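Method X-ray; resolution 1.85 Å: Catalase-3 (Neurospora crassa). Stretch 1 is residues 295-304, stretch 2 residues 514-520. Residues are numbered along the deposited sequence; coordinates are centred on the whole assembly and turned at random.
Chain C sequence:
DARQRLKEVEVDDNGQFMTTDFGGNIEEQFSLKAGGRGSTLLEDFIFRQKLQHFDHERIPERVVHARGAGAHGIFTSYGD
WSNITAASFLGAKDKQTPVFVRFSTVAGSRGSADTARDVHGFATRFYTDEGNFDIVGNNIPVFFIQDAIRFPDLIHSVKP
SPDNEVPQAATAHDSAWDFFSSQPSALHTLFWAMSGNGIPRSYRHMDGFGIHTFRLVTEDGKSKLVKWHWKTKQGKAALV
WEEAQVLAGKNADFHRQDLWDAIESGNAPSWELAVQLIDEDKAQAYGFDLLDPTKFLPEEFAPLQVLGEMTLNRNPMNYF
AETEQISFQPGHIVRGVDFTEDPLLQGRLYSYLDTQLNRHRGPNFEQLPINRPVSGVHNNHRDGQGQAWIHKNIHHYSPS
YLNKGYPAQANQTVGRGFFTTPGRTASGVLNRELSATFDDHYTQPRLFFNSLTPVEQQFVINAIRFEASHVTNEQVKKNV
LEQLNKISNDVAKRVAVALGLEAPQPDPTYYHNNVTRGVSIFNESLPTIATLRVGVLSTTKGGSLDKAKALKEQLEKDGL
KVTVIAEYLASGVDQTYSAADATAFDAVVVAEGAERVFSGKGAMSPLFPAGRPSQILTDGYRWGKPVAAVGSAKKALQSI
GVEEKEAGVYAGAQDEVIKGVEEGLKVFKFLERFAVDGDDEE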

# COMPACT_ATOMS: atom_id res chain seq x y z
N LYS C 295 -15.93 31.09 -15.77
CA LYS C 295 -15.88 32.44 -16.31
C LYS C 295 -14.48 33.02 -16.11
O LYS C 295 -13.83 32.72 -15.11
N PHE C 296 -14.02 33.82 -17.07
CA PHE C 296 -12.82 34.64 -16.87
C PHE C 296 -13.18 36.13 -16.82
O PHE C 296 -14.26 36.52 -17.24
N LEU C 297 -12.28 36.94 -16.29
CA LEU C 297 -12.51 38.38 -16.19
C LEU C 297 -11.86 39.10 -17.36
O LEU C 297 -10.64 39.15 -17.45
N PRO C 298 -12.68 39.67 -18.27
CA PRO C 298 -12.11 40.40 -19.41
C PRO C 298 -11.06 41.41 -18.95
O PRO C 298 -11.28 42.10 -17.96
N GLU C 299 -9.94 41.48 -19.65
CA GLU C 299 -8.86 42.37 -19.26
C GLU C 299 -9.23 43.84 -19.40
O GLU C 299 -8.58 44.71 -18.84
N GLU C 300 -10.30 44.10 -20.16
CA GLU C 300 -10.79 45.47 -20.32
C GLU C 300 -11.31 45.99 -18.99
O GLU C 300 -11.29 47.19 -18.74
N PHE C 301 -11.80 45.08 -18.15
CA PHE C 301 -12.37 45.45 -16.85
C PHE C 301 -11.31 45.53 -15.75
O PHE C 301 -11.43 46.32 -14.82
N ALA C 302 -10.30 44.68 -15.85
CA ALA C 302 -9.24 44.62 -14.85
C ALA C 302 -7.97 44.14 -15.54
O ALA C 302 -7.84 42.95 -15.86
N PRO C 303 -7.06 45.08 -15.82
CA PRO C 303 -5.84 44.82 -16.58
C PRO C 303 -4.86 43.97 -15.78
O PRO C 303 -4.93 43.95 -14.55
N LEU C 304 -3.97 43.27 -16.48
CA LEU C 304 -2.95 42.46 -15.82
C LEU C 304 -1.92 43.36 -15.16
O LEU C 304 -1.47 44.34 -15.74
N ASN C 514 -19.76 41.02 -28.43
CA ASN C 514 -18.63 41.52 -27.65
C ASN C 514 -17.32 40.77 -27.92
O ASN C 514 -17.31 39.58 -28.21
N VAL C 515 -16.21 41.49 -27.83
CA VAL C 515 -14.89 40.89 -28.03
C VAL C 515 -14.01 41.29 -26.86
O VAL C 515 -14.26 42.30 -26.20
N THR C 516 -12.98 40.50 -26.59
CA THR C 516 -12.03 40.82 -25.53
C THR C 516 -10.62 40.46 -25.98
O THR C 516 -10.43 39.58 -26.80
N ARG C 517 -9.63 41.17 -25.44
CA ARG C 517 -8.25 40.96 -25.85
C ARG C 517 -7.60 39.83 -25.07
O ARG C 517 -8.09 39.41 -24.02
N GLY C 518 -6.48 39.36 -25.58
CA GLY C 518 -5.65 38.45 -24.82
C GLY C 518 -6.02 36.98 -24.88
O GLY C 518 -5.45 36.18 -24.14
N VAL C 519 -6.96 36.60 -25.76
CA VAL C 519 -7.34 35.19 -25.83
C VAL C 519 -6.94 34.53 -27.14
O VAL C 519 -6.95 33.30 -27.27
N SER C 520 -6.57 35.35 -28.12
CA SER C 520 -6.13 34.85 -29.43
C SER C 520 -4.66 34.41 -29.42
O SER C 520 -3.83 34.99 -28.72

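R517 covers the most surface here, and it does so by reach rather than by aim. Its CA-to-CB bond points sideways, yet chi1 p followed by t and t carries the guanidinium alongside stretch 1. E299 CB and E300 N lie over one face of that group, and P303 CB sits at its edge, 4.1 Å from R517 NH2. The ionic pairing is modest: a salt bridge joins E299 OE1 to R517 NE at 3.5 Å, and a water reinforces it, donating to E299 OE1 and accepting from R517 NH2 and from L304 N.

E300 also starts sideways, but with chi1 m and chi2 p its carboxylate turns in as a two-pronged acceptor. T516 OG1 donates to E300 OE1 at 2.6 Å, and the backbone R517 N donates to E300 OE2 at 2.9 Å, so one side chain fixes two successive residues.

E299 (m, t) points toward stretch 2, where an ideal CB on G518 would clash with its OE2; the backbone angles of G518 by themselves already call for glycine.

T516, chi1 t, is amphipathic in use. A second water donates to T516 OG1 and R517 O and accepts from E299 N. T516 CG2 meets the edge of the F296 ring, 4.0 Å from F296 CE1. F296 (p) adds an apolar contact to V519, with F296 CZ 4.1 Å from V519 CG1.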

# COMPACT_ATOMS: atom_id res chain seq x y z
CB LYS C 295 -16.88 33.35 -15.59
CG LYS C 295 -18.31 32.82 -15.49
CD LYS C 295 -19.10 33.06 -16.76
CE LYS C 295 -20.57 32.68 -16.59
NZ LYS C 295 -20.73 31.27 -16.12
CB PHE C 296 -11.72 34.35 -17.90
CG PHE C 296 -12.06 34.75 -19.32
CD1 PHE C 296 -11.84 36.05 -19.76
CD2 PHE C 296 -12.57 33.82 -20.21
CE1 PHE C 296 -12.15 36.42 -21.06
CE2 PHE C 296 -12.89 34.18 -21.50
CZ PHE C 296 -12.68 35.48 -21.94
CB LEU C 297 -11.95 38.91 -14.87
CG LEU C 297 -12.16 40.40 -14.56
CD1 LEU C 297 -13.63 40.72 -14.46
CD2 LEU C 297 -11.46 40.76 -13.26
CB PRO C 298 -13.33 41.10 -20.00
CG PRO C 298 -14.44 40.15 -19.72
CD PRO C 298 -14.15 39.55 -18.37
CB GLU C 299 -7.59 42.07 -20.06
CG GLU C 299 -6.91 40.79 -19.58
CD GLU C 299 -5.72 40.42 -20.40
OE1 GLU C 299 -4.94 41.33 -20.76
OE2 GLU C 299 -5.56 39.21 -20.68
CB GLU C 300 -11.90 45.53 -21.37
CG GLU C 300 -11.43 45.37 -22.81
CD GLU C 300 -11.21 43.91 -23.21
OE1 GLU C 300 -11.76 43.02 -22.54
OE2 GLU C 300 -10.49 43.67 -24.20
CB PHE C 301 -13.44 44.44 -16.42
CG PHE C 301 -14.57 44.28 -17.40
CD1 PHE C 301 -14.92 45.31 -18.25
CD2 PHE C 301 -15.28 43.09 -17.46
CE1 PHE C 301 -15.96 45.15 -19.15
CE2 PHE C 301 -16.33 42.93 -18.35
CZ PHE C 301 -16.66 43.96 -19.20
CB ALA C 302 -9.62 43.67 -13.73
CB PRO C 303 -5.25 46.22 -16.78
CG PRO C 303 -5.73 46.99 -15.59
CD PRO C 303 -7.12 46.47 -15.33
CB LEU C 304 -2.26 41.54 -16.83
CG LEU C 304 -3.20 40.58 -17.56
CD1 LEU C 304 -2.49 39.87 -18.70
CD2 LEU C 304 -3.78 39.58 -16.58
CB ASN C 514 -18.98 41.53 -26.16
CG ASN C 514 -20.03 42.58 -25.82
OD1 ASN C 514 -19.90 43.74 -26.20
ND2 ASN C 514 -21.08 42.17 -25.12
CB VAL C 515 -14.24 41.40 -29.31
CG1 VAL C 515 -15.07 41.01 -30.53
CG2 VAL C 515 -14.08 42.91 -29.25
CB THR C 516 -12.37 40.09 -24.21
OG1 THR C 516 -11.49 40.54 -23.18
CG2 THR C 516 -12.25 38.57 -24.38
CB ARG C 517 -7.43 42.23 -25.61
CG ARG C 517 -7.21 42.58 -24.13
CD ARG C 517 -6.27 43.77 -24.00
NE ARG C 517 -5.96 44.13 -22.61
CZ ARG C 517 -6.41 45.22 -22.00
NH1 ARG C 517 -7.19 46.07 -22.65
NH2 ARG C 517 -6.07 45.47 -20.74
CB VAL C 519 -8.86 34.98 -25.52
CG1 VAL C 519 -9.19 35.50 -24.12
CG2 VAL C 519 -9.71 35.67 -26.55
CB SER C 520 -6.36 35.91 -30.52
OG SER C 520 -5.68 35.57 -31.72
O HOH W 1 -4.29 43.68 -19.37
O HOH W 2 -9.60 39.66 -21.76
O HOH W 3 -4.51 36.83 -21.53